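Local coordinates for UspA domain-containing protein (Pyrococcus horikoshii, PDB 2DUM) that is of unknown function but belongs to the universal stress protein A family and pairs with a second copy along an edge strand of its sheet, at residues A[8-13]-A[120-125]; A[23-28]-A[152-157]; A[34-39]-A[91-96]; A[116-121]-A[147-152]. All coordinates share one frame; numbering follows the deposited sequence.

Overall arrangement
All four contacts belong to one parallel sheet and its flanking layer. Contact 1 is the core: the first strand, 7-11, pairs there with 120-124 through backbone bonds and apolar side chains. Contact 4 is also buried; it carries the same sheet on from 120-124 to edge strand 151-154, but adds a lysine bonded to a backbone carbonyl and to the second subunit. Contact 3 pairs the two strands at the other end of the sheet, 35-43 and 95-103, and is partly open to solvent. Contact 2, also partly buried, is the one that joins a helix, 16-28, to the sheet and the tail beyond it, by hydrophobic packing with a charged rim.

Contact 1: A[8-13]-A[120-125]; sequences VLFPTD and LIILPS
Ile122 has the largest share of the buried surface where strands 8-11 and 120-124 run side by side. Its CG1 stands anti to the carbonyl carbon (chi1 -76°) and carries CD1 across to Val8, 3.3 Å from Val8 CG2. The other branch, anti to the backbone N, puts Ile122 CG2 at the edge of the Phe10 ring, near its plane, 3.6 Å from Phe10 CD2. Phe91 meets this ring edge-to-face. Leu9 is held at both ends of its backbone: Leu9 N bonds to Leu120 O at 3.0 Å from above the carbonyl plane (147° at the hydrogen), and Ile122 N reaches Leu9 O at 2.8 Å, nearly along the C=O axis (165°). Here the parallel sheet, with strand order 3-2-1-4-5, joins its central strand, 7-11, to one of that strand's two neighbours, the arrangement of a Rossmann-like alpha/beta sandwich as in universal stress proteins. Packing is looser on the face of Leu9 and Ile121, whose CD1 atoms lie 4.1 Å apart with the side chains pointing the same way. Pro11 crosses Ile121 at about a right angle, Pro11 CD 3.7 Å from Ile121 CD1. Having no N-H, Pro11 cannot donate the next bond of the ladder, to Ile122 O, which is met by Phe10 CA at 3.4 Å. Two partly exposed prolines barely touch, Pro11 O lying 4.2 Å from Pro124 CD, and Thr12 turns away to bond Lys83.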
loop_
_atom_site.group_PDB
_atom_site.type_symbol
_atom_site.label_atom_id
_atom_site.label_comp_id
_atom_site.label_asym_id
_atom_site.label_seq_id
_atom_site.Cartn_x
_atom_site.Cartn_y
_atom_site.Cartn_z
ATOM N N VAL A 8 -5.172 10.771 5.221
ATOM C CA VAL A 8 -4.463 9.551 5.438
ATOM C C VAL A 8 -4.139 9.404 6.900
ATOM O O VAL A 8 -4.067 10.430 7.615
ATOM C CB VAL A 8 -3.204 9.559 4.578
ATOM C CG1 VAL A 8 -3.558 10.144 3.239
ATOM C CG2 VAL A 8 -2.027 10.323 5.289
ATOM N N LEU A 9 -3.933 8.156 7.348
ATOM C CA LEU A 9 -3.549 7.936 8.754
ATOM C C LEU A 9 -2.221 7.342 8.665
ATOM O O LEU A 9 -1.902 6.626 7.689
ATOM C CB LEU A 9 -4.456 6.883 9.385
ATOM C CG LEU A 9 -4.493 6.239 10.788
ATOM C CD1 LEU A 9 -3.283 5.568 11.075
ATOM C CD2 LEU A 9 -4.721 7.246 11.880
ATOM N N PHE A 10 -1.449 7.542 9.698
ATOM C CA PHE A 10 -0.075 7.243 9.586
ATOM C C PHE A 10 0.371 7.077 10.979
ATOM O O PHE A 10 0.472 8.051 11.703
ATOM C CB PHE A 10 0.649 8.465 9.001
ATOM C CG PHE A 10 2.102 8.349 9.086
ATOM C CD1 PHE A 10 2.761 8.762 10.191
ATOM C CD2 PHE A 10 2.794 7.718 8.119
ATOM C CE1 PHE A 10 4.076 8.609 10.338
ATOM C CE2 PHE A 10 4.166 7.543 8.256
ATOM C CZ PHE A 10 4.793 8.014 9.390
ATOM N N PRO A 11 0.523 5.854 11.405
ATOM C CA PRO A 11 1.163 5.408 12.609
ATOM C C PRO A 11 2.668 5.543 12.692
ATOM O O PRO A 11 3.413 4.970 11.861
ATOM C CB PRO A 11 0.810 3.965 12.617
ATOM C CG PRO A 11 -0.555 3.972 11.825
ATOM C CD PRO A 11 -0.151 4.756 10.717
ATOM N N THR A 12 3.096 6.282 13.727
ATOM C CA THR A 12 4.510 6.399 14.098
ATOM C C THR A 12 4.935 5.623 15.310
ATOM O O THR A 12 4.375 5.678 16.395
ATOM C CB THR A 12 5.059 7.836 14.303
ATOM O OG1 THR A 12 6.399 7.757 14.853
ATOM C CG2 THR A 12 4.162 8.663 15.250
ATOM N N ASP A 13 6.050 4.983 15.080
ATOM C CA ASP A 13 6.561 3.926 15.862
ATOM C C ASP A 13 7.503 4.587 16.776
ATOM O O ASP A 13 8.166 3.969 17.556
ATOM C CB ASP A 13 7.368 3.123 14.849
ATOM C CG ASP A 13 7.807 1.809 15.391
ATOM O OD1 ASP A 13 7.494 1.674 16.592
ATOM O OD2 ASP A 13 8.431 0.953 14.657
ATOM N N LEU A 120 -7.009 6.396 3.564
ATOM C CA LEU A 120 -5.878 5.566 3.363
ATOM C C LEU A 120 -5.255 5.316 4.695
ATOM O O LEU A 120 -5.357 6.157 5.593
ATOM C CB LEU A 120 -4.829 6.308 2.574
ATOM C CG LEU A 120 -3.611 5.488 2.165
ATOM C CD1 LEU A 120 -3.952 4.124 1.599
ATOM C CD2 LEU A 120 -2.867 6.142 1.069
ATOM N N ILE A 121 -4.576 4.171 4.840
ATOM C CA ILE A 121 -3.546 4.102 5.888
ATOM C C ILE A 121 -2.162 3.973 5.288
ATOM O O ILE A 121 -2.014 3.274 4.283
ATOM C CB ILE A 121 -3.832 3.212 7.172
ATOM C CG1 ILE A 121 -2.658 2.335 7.398
ATOM C CG2 ILE A 121 -5.007 2.305 7.101
ATOM C CD1 ILE A 121 -2.149 2.332 8.789
ATOM N N ILE A 122 -1.187 4.691 5.846
ATOM C CA ILE A 122 0.178 4.649 5.347
ATOM C C ILE A 122 0.986 4.145 6.450
ATOM O O ILE A 122 0.828 4.642 7.551
ATOM C CB ILE A 122 0.742 6.038 5.128
ATOM C CG1 ILE A 122 0.151 6.644 3.857
ATOM C CG2 ILE A 122 2.236 6.016 4.952
ATOM C CD1 ILE A 122 0.077 8.148 3.921
ATOM N N LEU A 123 1.868 3.194 6.131
ATOM C CA LEU A 123 2.768 2.482 7.051
ATOM C C LEU A 123 4.185 2.334 6.510
ATOM O O LEU A 123 4.369 2.091 5.285
ATOM C CB LEU A 123 2.383 1.033 7.134
ATOM C CG LEU A 123 1.336 0.454 7.998
ATOM C CD1 LEU A 123 1.127 1.579 8.916
ATOM C CD2 LEU A 123 0.127 0.164 7.159
ATOM N N PRO A 124 5.192 2.356 7.415
ATOM C CA PRO A 124 6.550 2.027 6.999
ATOM C C PRO A 124 6.626 0.526 6.875
ATOM O O PRO A 124 5.904 -0.162 7.642
ATOM C CB PRO A 124 7.410 2.499 8.207
ATOM C CG PRO A 124 6.494 3.212 9.102
ATOM C CD PRO A 124 5.150 2.648 8.858
ATOM N N SER A 125 7.457 0.024 5.944
ATOM C CA SER A 125 7.566 -1.431 5.775
ATOM C C SER A 125 8.153 -1.946 7.068
ATOM O O SER A 125 7.439 -2.545 7.876
ATOM C CB SER A 125 8.327 -1.877 4.542
ATOM O OG SER A 125 9.658 -2.248 4.843
#

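Contact 2: A[23-28]-A[152-157]; sequences EVFEKR and LIIKEV
Phe25 and Val24, neighbours on helix 23-28, meet strand 152-154 and the tail after it in different ways. The Phe25 side chain crosses those of Ile154 and Leu152 at about a right angle: with CG anti to the backbone N (chi1 -170°), the ring edge comes to Ile154, Phe25 CD1 lying 4.0 Å from Ile154 CD1 near the ring plane. One atom further round, Phe25 CE1 is 4.2 Å from Leu152 CD1. Val24 points at the tail instead, its CG1 resting against the backbone, 3.6 Å from Glu156 C, and touching Val157 CB at 4.2 Å. The side chain of Glu156 crosses that of Val24 and bends at chi2, so that its carboxylate folds back and Glu156 OE1 takes the N-H of Val157 at 2.6 Å from above the carboxylate plane; OE1 also forms a salt bridge with Arg20. Arg28, bent at chi3, brings its guanidinium edge to the same loop, with Glu156 O in its plane and a weak bond from Arg28 NE to Glu156 O at 3.3 Å (162° at the hydrogen). Its stronger partner is Asp158, salt-bridged to NH1. An alanine here would probably loosen the tail, losing both the weak bond to Glu156 O and the salt bridge to Asp158. Segment 23-28 runs across strand 152-154 at 101°, the two axes coming within 10.1 Å. Phe25 stacks on Phe91, while Leu152 and Ile153 pair antiparallel with a strand of the second subunit, so helix 16-28 covers the sheet close to where the sheet runs on into the second subunit.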
loop_
_atom_site.group_PDB
_atom_site.type_symbol
_atom_site.label_atom_id
_atom_site.label_comp_id
_atom_site.label_asym_id
_atom_site.label_seq_id
_atom_site.Cartn_x
_atom_site.Cartn_y
_atom_site.Cartn_z
ATOM N N GLU A 23 10.722 10.818 5.650
ATOM C CA GLU A 23 11.546 11.339 4.508
ATOM C C GLU A 23 11.091 10.740 3.181
ATOM O O GLU A 23 10.709 11.463 2.233
ATOM C CB GLU A 23 13.026 11.031 4.665
ATOM C CG GLU A 23 13.677 11.887 5.725
ATOM C CD GLU A 23 14.728 11.124 6.591
ATOM O OE1 GLU A 23 14.618 9.885 6.837
ATOM O OE2 GLU A 23 15.676 11.783 7.072
ATOM N N VAL A 24 11.093 9.406 3.130
ATOM C CA VAL A 24 10.813 8.762 1.880
ATOM C C VAL A 24 9.511 9.318 1.343
ATOM O O VAL A 24 9.492 9.647 0.186
ATOM C CB VAL A 24 10.702 7.283 2.041
ATOM C CG1 VAL A 24 10.786 6.653 0.731
ATOM C CG2 VAL A 24 11.792 6.806 2.940
ATOM N N PHE A 25 8.449 9.467 2.163
ATOM C CA PHE A 25 7.214 9.950 1.620
ATOM C C PHE A 25 7.503 11.295 1.126
ATOM O O PHE A 25 7.104 11.656 0.018
ATOM C CB PHE A 25 6.158 10.075 2.642
ATOM C CG PHE A 25 4.794 10.359 2.055
ATOM C CD1 PHE A 25 4.117 9.415 1.327
ATOM C CD2 PHE A 25 4.149 11.563 2.256
ATOM C CE1 PHE A 25 2.855 9.678 0.778
ATOM C CE2 PHE A 25 2.830 11.806 1.699
ATOM C CZ PHE A 25 2.224 10.866 0.953
ATOM N N GLU A 26 8.285 12.034 1.917
ATOM C CA GLU A 26 8.595 13.432 1.604
ATOM C C GLU A 26 9.266 13.592 0.269
ATOM O O GLU A 26 8.845 14.438 -0.509
ATOM C CB GLU A 26 9.410 14.083 2.719
ATOM C CG GLU A 26 10.399 15.227 2.253
ATOM C CD GLU A 26 9.705 16.621 2.091
ATOM O OE1 GLU A 26 9.404 16.982 0.909
ATOM O OE2 GLU A 26 9.446 17.331 3.136
ATOM N N LYS A 27 10.268 12.731 -0.003
ATOM C CA LYS A 27 10.997 12.666 -1.345
ATOM C C LYS A 27 10.258 12.032 -2.528
ATOM O O LYS A 27 10.105 12.654 -3.590
ATOM C CB LYS A 27 12.388 12.072 -1.247
ATOM C CG LYS A 27 13.401 12.887 -2.113
ATOM C CD LYS A 27 12.728 13.729 -3.397
ATOM C CE LYS A 27 13.650 14.006 -4.703
ATOM N NZ LYS A 27 13.582 12.878 -5.795
ATOM N N ARG A 28 9.767 10.815 -2.303
ATOM C CA ARG A 28 8.858 10.118 -3.208
ATOM C C ARG A 28 7.673 10.924 -3.588
ATOM O O ARG A 28 7.437 11.085 -4.771
ATOM C CB ARG A 28 8.376 8.812 -2.583
ATOM C CG ARG A 28 9.519 7.913 -2.289
ATOM C CD ARG A 28 9.142 6.483 -2.211
ATOM N NE ARG A 28 10.066 5.620 -2.992
ATOM C CZ ARG A 28 9.932 5.353 -4.302
ATOM N NH1 ARG A 28 10.818 4.557 -4.889
ATOM N NH2 ARG A 28 8.918 5.889 -5.026
ATOM N N LEU A 152 -0.868 2.033 2.224
ATOM C CA LEU A 152 0.316 2.356 1.488
ATOM C C LEU A 152 1.507 1.803 2.288
ATOM O O LEU A 152 1.842 2.206 3.473
ATOM C CB LEU A 152 0.403 3.869 1.369
ATOM C CG LEU A 152 0.802 4.472 0.016
ATOM C CD1 LEU A 152 1.346 5.827 0.171
ATOM C CD2 LEU A 152 1.830 3.764 -0.604
ATOM N N ILE A 153 2.193 0.849 1.699
ATOM C CA ILE A 153 3.379 0.507 2.455
ATOM C C ILE A 153 4.586 1.154 1.805
ATOM O O ILE A 153 4.910 0.911 0.641
ATOM C CB ILE A 153 3.504 -0.973 2.964
ATOM C CG1 ILE A 153 4.962 -1.301 2.972
ATOM C CG2 ILE A 153 2.719 -1.989 2.197
ATOM C CD1 ILE A 153 5.541 -1.734 1.489
ATOM N N ILE A 154 5.180 2.084 2.530
ATOM C CA ILE A 154 6.273 2.882 1.964
ATOM C C ILE A 154 7.513 2.163 2.462
ATOM O O ILE A 154 7.380 1.328 3.412
ATOM C CB ILE A 154 6.128 4.416 2.336
ATOM C CG1 ILE A 154 6.372 5.341 1.165
ATOM C CG2 ILE A 154 7.171 4.894 3.263
ATOM C CD1 ILE A 154 5.120 5.647 0.319
ATOM N N LYS A 155 8.665 2.400 1.823
ATOM C CA LYS A 155 9.837 1.591 2.119
ATOM C C LYS A 155 11.225 2.284 2.091
ATOM O O LYS A 155 11.975 2.239 3.089
ATOM C CB LYS A 155 9.825 0.412 1.167
ATOM C CG LYS A 155 10.184 -0.919 1.797
ATOM C CD LYS A 155 10.076 -2.058 0.815
ATOM C CE LYS A 155 8.680 -2.642 0.721
ATOM N NZ LYS A 155 8.882 -4.123 0.430
ATOM N N GLU A 156 11.603 2.865 0.951
ATOM C CA GLU A 156 12.862 3.631 0.794
ATOM C C GLU A 156 12.964 4.147 -0.639
ATOM O O GLU A 156 12.307 3.620 -1.559
ATOM C CB GLU A 156 14.140 2.837 1.214
ATOM C CG GLU A 156 15.518 3.611 1.104
ATOM C CD GLU A 156 15.512 5.057 1.755
ATOM O OE1 GLU A 156 15.284 6.101 1.056
ATOM O OE2 GLU A 156 15.744 5.161 2.982
ATOM N N VAL A 157 13.781 5.179 -0.823
ATOM C CA VAL A 157 13.731 5.974 -2.054
ATOM C C VAL A 157 14.376 5.276 -3.291
ATOM O O VAL A 157 14.578 4.032 -3.302
ATOM C CB VAL A 157 13.980 7.583 -1.797
ATOM C CG1 VAL A 157 15.148 7.896 -0.848
ATOM C CG2 VAL A 157 13.945 8.471 -3.111
#

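Contact 3: A[34-39]-A[91-96]; sequences GEVILL and FRAKNV
Two backbone hydrogen bonds, one given and one taken by Asn95, pair segment 34-39 with the start of strand 95-103. Asn95 N gives to Gly34 O at 2.9 Å, noticeably bent (136°), and Asn95 O takes the N-H of Val36 at 2.9 Å, straighter (158°); each donor lies in the plane of the carbonyl it meets. Weaker CA-H...O contacts fill in, among them Glu35 CA to Asn95 O at 3.2 Å. The strands are parallel, with Glu35 opposite Asn95 and Val36 opposite Val96. Hydrophobic contact gathers on one methyl: Val36 CG1 lies 3.7 Å from Ala93 CB, 4.1 Å from Val96 CG2 and 4.3 Å from Phe91 CB, so the strand and the turn leading into it close over the same valine. Polar side chains line the other face and the end. Glu35 is extended, with CG anti to the backbone N (chi1 178°), and its OE1 forms a salt bridge with Arg97; the aliphatic start of Lys94 lies against the glycine carbonyl, Lys94 CB 3.5 Å from Gly34 O. Arg92 leaves the helical conformation with positive phi, and its NH2 is salt-bridged to Glu26. The whole closes a beta-alpha-beta crossover in which helix 69-90 links neighbouring parallel strands; strand 95-103 is outermost in this chain, and strand 7-11 flanks 35-43 on its other side, where Val36 packs on Val8.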
loop_
_atom_site.group_PDB
_atom_site.type_symbol
_atom_site.label_atom_id
_atom_site.label_comp_id
_atom_site.label_asym_id
_atom_site.label_seq_id
_atom_site.Cartn_x
_atom_site.Cartn_y
_atom_site.Cartn_z
ATOM N N GLY A 34 -4.899 15.887 2.335
ATOM C CA GLY A 34 -5.951 16.751 2.922
ATOM C C GLY A 34 -5.558 16.901 4.379
ATOM O O GLY A 34 -4.921 17.883 4.749
ATOM N N GLU A 35 -5.857 15.894 5.208
ATOM C CA GLU A 35 -5.450 15.820 6.629
ATOM C C GLU A 35 -4.648 14.564 6.910
ATOM O O GLU A 35 -4.941 13.507 6.433
ATOM C CB GLU A 35 -6.733 15.807 7.440
ATOM C CG GLU A 35 -6.722 15.686 9.032
ATOM C CD GLU A 35 -8.260 15.629 9.560
ATOM O OE1 GLU A 35 -8.551 15.205 10.720
ATOM O OE2 GLU A 35 -9.224 15.965 8.768
ATOM N N VAL A 36 -3.640 14.650 7.726
ATOM C CA VAL A 36 -3.026 13.396 8.239
ATOM C C VAL A 36 -3.220 13.159 9.793
ATOM O O VAL A 36 -2.977 14.033 10.607
ATOM C CB VAL A 36 -1.533 13.262 7.804
ATOM C CG1 VAL A 36 -1.017 14.567 7.588
ATOM C CG2 VAL A 36 -0.656 12.497 8.839
ATOM N N ILE A 37 -3.648 12.000 10.225
ATOM C CA ILE A 37 -3.695 11.846 11.637
ATOM C C ILE A 37 -2.450 11.052 11.952
ATOM O O ILE A 37 -2.239 9.928 11.491
ATOM C CB ILE A 37 -4.903 11.031 11.989
ATOM C CG1 ILE A 37 -6.125 11.702 11.469
ATOM C CG2 ILE A 37 -5.009 10.691 13.464
ATOM C CD1 ILE A 37 -7.051 10.663 10.851
ATOM N N LEU A 38 -1.637 11.625 12.776
ATOM C CA LEU A 38 -0.418 11.025 13.118
ATOM C C LEU A 38 -0.640 10.199 14.384
ATOM O O LEU A 38 -0.521 10.733 15.460
ATOM C CB LEU A 38 0.428 12.200 13.446
ATOM C CG LEU A 38 1.830 11.942 13.822
ATOM C CD1 LEU A 38 2.440 11.530 12.477
ATOM C CD2 LEU A 38 2.376 13.281 14.408
ATOM N N LEU A 39 -0.962 8.902 14.288
ATOM C CA LEU A 39 -1.259 8.057 15.475
ATOM C C LEU A 39 -0.051 7.500 16.159
ATOM O O LEU A 39 0.989 7.346 15.546
ATOM C CB LEU A 39 -2.080 6.888 15.053
ATOM C CG LEU A 39 -2.719 6.103 16.178
ATOM C CD1 LEU A 39 -3.171 7.029 17.221
ATOM C CD2 LEU A 39 -3.921 5.368 15.688
ATOM N N PHE A 91 4.120 15.246 4.278
ATOM C CA PHE A 91 2.953 14.920 3.504
ATOM C C PHE A 91 2.433 16.000 2.640
ATOM O O PHE A 91 1.575 15.703 1.816
ATOM C CB PHE A 91 1.930 14.403 4.446
ATOM C CG PHE A 91 2.399 13.188 5.053
ATOM C CD1 PHE A 91 3.627 13.205 5.720
ATOM C CD2 PHE A 91 1.759 11.981 4.819
ATOM C CE1 PHE A 91 4.143 12.036 6.211
ATOM C CE2 PHE A 91 2.243 10.837 5.308
ATOM C CZ PHE A 91 3.431 10.848 6.001
ATOM N N ARG A 92 2.962 17.220 2.835
ATOM C CA ARG A 92 2.492 18.366 2.125
ATOM C C ARG A 92 1.037 18.420 2.359
ATOM O O ARG A 92 0.261 18.609 1.497
ATOM C CB ARG A 92 2.767 18.245 0.627
ATOM C CG ARG A 92 4.166 17.956 0.467
ATOM C CD ARG A 92 4.458 17.043 -0.625
ATOM N NE ARG A 92 5.194 17.843 -1.597
ATOM C CZ ARG A 92 6.533 17.990 -1.629
ATOM N NH1 ARG A 92 7.085 18.763 -2.574
ATOM N NH2 ARG A 92 7.328 17.369 -0.751
ATOM N N ALA A 93 0.713 18.334 3.606
ATOM C CA ALA A 93 -0.619 18.186 4.106
ATOM C C ALA A 93 -1.306 19.574 4.220
ATOM O O ALA A 93 -0.670 20.504 4.704
ATOM C CB ALA A 93 -0.443 17.543 5.515
ATOM N N LYS A 94 -2.558 19.772 3.833
ATOM C CA LYS A 94 -3.212 20.941 4.371
ATOM C C LYS A 94 -3.422 20.894 5.934
ATOM O O LYS A 94 -3.414 21.970 6.501
ATOM C CB LYS A 94 -4.535 21.219 3.730
ATOM C CG LYS A 94 -4.730 20.613 2.388
ATOM C CD LYS A 94 -5.240 21.659 1.399
ATOM C CE LYS A 94 -6.745 21.773 1.482
ATOM N NZ LYS A 94 -7.556 20.508 1.920
ATOM N N ASN A 95 -3.632 19.745 6.636
ATOM C CA ASN A 95 -3.878 19.736 8.131
ATOM C C ASN A 95 -3.365 18.535 8.808
ATOM O O ASN A 95 -3.236 17.470 8.224
ATOM C CB ASN A 95 -5.322 19.795 8.541
ATOM C CG ASN A 95 -5.975 21.016 8.044
ATOM O OD1 ASN A 95 -6.702 20.976 7.041
ATOM N ND2 ASN A 95 -5.678 22.169 8.686
ATOM N N VAL A 96 -3.110 18.672 10.086
ATOM C CA VAL A 96 -2.517 17.585 10.822
ATOM C C VAL A 96 -3.375 17.394 12.102
ATOM O O VAL A 96 -4.246 18.239 12.450
ATOM C CB VAL A 96 -1.077 17.977 11.170
ATOM C CG1 VAL A 96 -0.986 18.380 12.594
ATOM C CG2 VAL A 96 -0.102 16.859 10.919
#

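Contact 4: A[116-121]-A[147-152]; sequences ENVSLI and TKKPVL
Lys149 NZ has two partners: it bonds to Val118 O at 2.7 Å, in the plane of that carbonyl, and forms a salt bridge with Asp158 of the second subunit. Bends at chi2 (61°) and chi4 (59°) bring the amine back beside the loop before strand 120-124, and on the way Lys149 CG packs 3.9 Å from Val118 CG2. Asn117 ND2 comes in across the end of the lysine, 2.9 Å from Lys149 NZ; both are donors, and what they share is the acceptor, for Asn117 ND2 is hydrogen-bonded to the same Asp158 of the second subunit. Ser119 OG is bonded to both Lys7 N and Met4 O. Beyond the loop the chains settle into parallel strand pairing. Ile121 N bonds to Pro150 O at 2.9 Å, almost straight (169°) though from above the carbonyl plane, and Leu152 N reaches Ile121 O at 2.7 Å, nearly along the C=O axis. Leu120 spreads its two methyls along residues 150-152, CD1 lying 3.8 Å from Pro150 CB and CD2 lying 4.0 Å from Leu152 CB. On the other face Ile121 and Val151 form the parallel bridge, CG2 to CG2 at 4.3 Å. An alanine in place of Lys149 would probably leave Val118 O without this donor and weaken the tie to the second subunit, whose Asp158 would lose its salt bridge to this chain. With a carbonyl and a carboxylate so near, the lysine is likely to stay charged, and the salt bridge adds a charged link to the backbone ladder that joins the subunits.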
loop_
_atom_site.group_PDB
_atom_site.type_symbol
_atom_site.label_atom_id
_atom_site.label_comp_id
_atom_site.label_asym_id
_atom_site.label_seq_id
_atom_site.Cartn_x
_atom_site.Cartn_y
_atom_site.Cartn_z
ATOM N N GLU A 116 -12.287 6.995 12.149
ATOM C CA GLU A 116 -12.273 8.302 11.559
ATOM C C GLU A 116 -12.541 8.333 10.092
ATOM O O GLU A 116 -12.191 9.333 9.433
ATOM C CB GLU A 116 -10.960 8.983 11.757
ATOM C CG GLU A 116 -11.118 10.081 12.716
ATOM C CD GLU A 116 -11.307 9.449 14.002
ATOM O OE1 GLU A 116 -10.860 8.265 14.019
ATOM O OE2 GLU A 116 -11.913 10.088 14.915
ATOM N N ASN A 117 -13.155 7.266 9.596
ATOM C CA ASN A 117 -13.377 7.096 8.217
ATOM C C ASN A 117 -12.272 7.788 7.402
ATOM O O ASN A 117 -12.461 8.856 6.783
ATOM C CB ASN A 117 -14.755 7.552 7.846
ATOM C CG ASN A 117 -15.131 7.046 6.489
ATOM O OD1 ASN A 117 -15.840 7.711 5.725
ATOM N ND2 ASN A 117 -14.580 5.878 6.124
ATOM N N VAL A 118 -11.079 7.193 7.467
ATOM C CA VAL A 118 -9.887 7.701 6.790
ATOM C C VAL A 118 -9.844 7.156 5.367
ATOM O O VAL A 118 -10.425 6.106 5.106
ATOM C CB VAL A 118 -8.579 7.320 7.532
ATOM C CG1 VAL A 118 -8.707 7.547 8.925
ATOM C CG2 VAL A 118 -8.128 5.870 7.267
ATOM N N SER A 119 -9.120 7.858 4.477
ATOM C CA SER A 119 -9.058 7.519 3.052
ATOM C C SER A 119 -8.098 6.409 2.808
ATOM O O SER A 119 -8.377 5.599 1.954
ATOM C CB SER A 119 -8.646 8.715 2.195
ATOM O OG SER A 119 -7.487 9.267 2.752
ATOM N N LEU A 120 -7.009 6.396 3.564
ATOM C CA LEU A 120 -5.878 5.566 3.363
ATOM C C LEU A 120 -5.255 5.316 4.695
ATOM O O LEU A 120 -5.357 6.157 5.593
ATOM C CB LEU A 120 -4.829 6.308 2.574
ATOM C CG LEU A 120 -3.611 5.488 2.165
ATOM C CD1 LEU A 120 -3.952 4.124 1.599
ATOM C CD2 LEU A 120 -2.867 6.142 1.069
ATOM N N ILE A 121 -4.576 4.171 4.840
ATOM C CA ILE A 121 -3.546 4.102 5.888
ATOM C C ILE A 121 -2.162 3.973 5.288
ATOM O O ILE A 121 -2.014 3.274 4.283
ATOM C CB ILE A 121 -3.832 3.212 7.172
ATOM C CG1 ILE A 121 -2.658 2.335 7.398
ATOM C CG2 ILE A 121 -5.007 2.305 7.101
ATOM C CD1 ILE A 121 -2.149 2.332 8.789
ATOM N N THR A 147 -7.644 -4.899 8.109
ATOM C CA THR A 147 -8.340 -3.686 7.692
ATOM C C THR A 147 -9.215 -3.790 6.430
ATOM O O THR A 147 -9.110 -4.759 5.697
ATOM C CB THR A 147 -7.384 -2.546 7.611
ATOM O OG1 THR A 147 -8.136 -1.367 7.730
ATOM C CG2 THR A 147 -6.609 -2.506 6.324
ATOM N N LYS A 148 -10.113 -2.818 6.219
ATOM C CA LYS A 148 -10.943 -2.691 4.953
ATOM C C LYS A 148 -10.511 -1.495 4.102
ATOM O O LYS A 148 -10.594 -1.473 2.830
ATOM C CB LYS A 148 -12.429 -2.490 5.233
ATOM C CG LYS A 148 -13.017 -3.339 6.357
ATOM C CD LYS A 148 -12.853 -4.840 6.157
ATOM C CE LYS A 148 -13.278 -5.568 7.453
ATOM N NZ LYS A 148 -14.460 -4.820 7.977
ATOM N N LYS A 149 -10.048 -0.495 4.833
ATOM C CA LYS A 149 -9.283 0.622 4.303
ATOM C C LYS A 149 -8.109 0.211 3.279
ATOM O O LYS A 149 -7.660 -0.978 3.252
ATOM C CB LYS A 149 -8.824 1.472 5.512
ATOM C CG LYS A 149 -9.779 2.599 6.000
ATOM C CD LYS A 149 -11.110 2.122 6.469
ATOM C CE LYS A 149 -12.016 3.272 6.778
ATOM N NZ LYS A 149 -12.245 4.190 5.567
ATOM N N PRO A 150 -7.722 1.137 2.344
ATOM C CA PRO A 150 -6.508 0.926 1.528
ATOM C C PRO A 150 -5.245 1.213 2.278
ATOM O O PRO A 150 -5.334 1.777 3.388
ATOM C CB PRO A 150 -6.718 1.828 0.333
ATOM C CG PRO A 150 -7.658 2.894 0.780
ATOM C CD PRO A 150 -8.500 2.308 1.895
ATOM N N VAL A 151 -4.095 0.735 1.775
ATOM C CA VAL A 151 -2.885 0.751 2.597
ATOM C C VAL A 151 -1.640 1.031 1.819
ATOM O O VAL A 151 -1.351 0.322 0.871
ATOM C CB VAL A 151 -2.646 -0.562 3.368
ATOM C CG1 VAL A 151 -1.258 -0.538 4.122
ATOM C CG2 VAL A 151 -3.705 -0.814 4.393
ATOM N N LEU A 152 -0.868 2.033 2.224
ATOM C CA LEU A 152 0.316 2.356 1.488
ATOM C C LEU A 152 1.507 1.803 2.288
ATOM O O LEU A 152 1.842 2.206 3.473
ATOM C CB LEU A 152 0.403 3.869 1.369
ATOM C CG LEU A 152 0.802 4.472 0.016
ATOM C CD1 LEU A 152 1.346 5.827 0.171
ATOM C CD2 LEU A 152 1.830 3.764 -0.604
#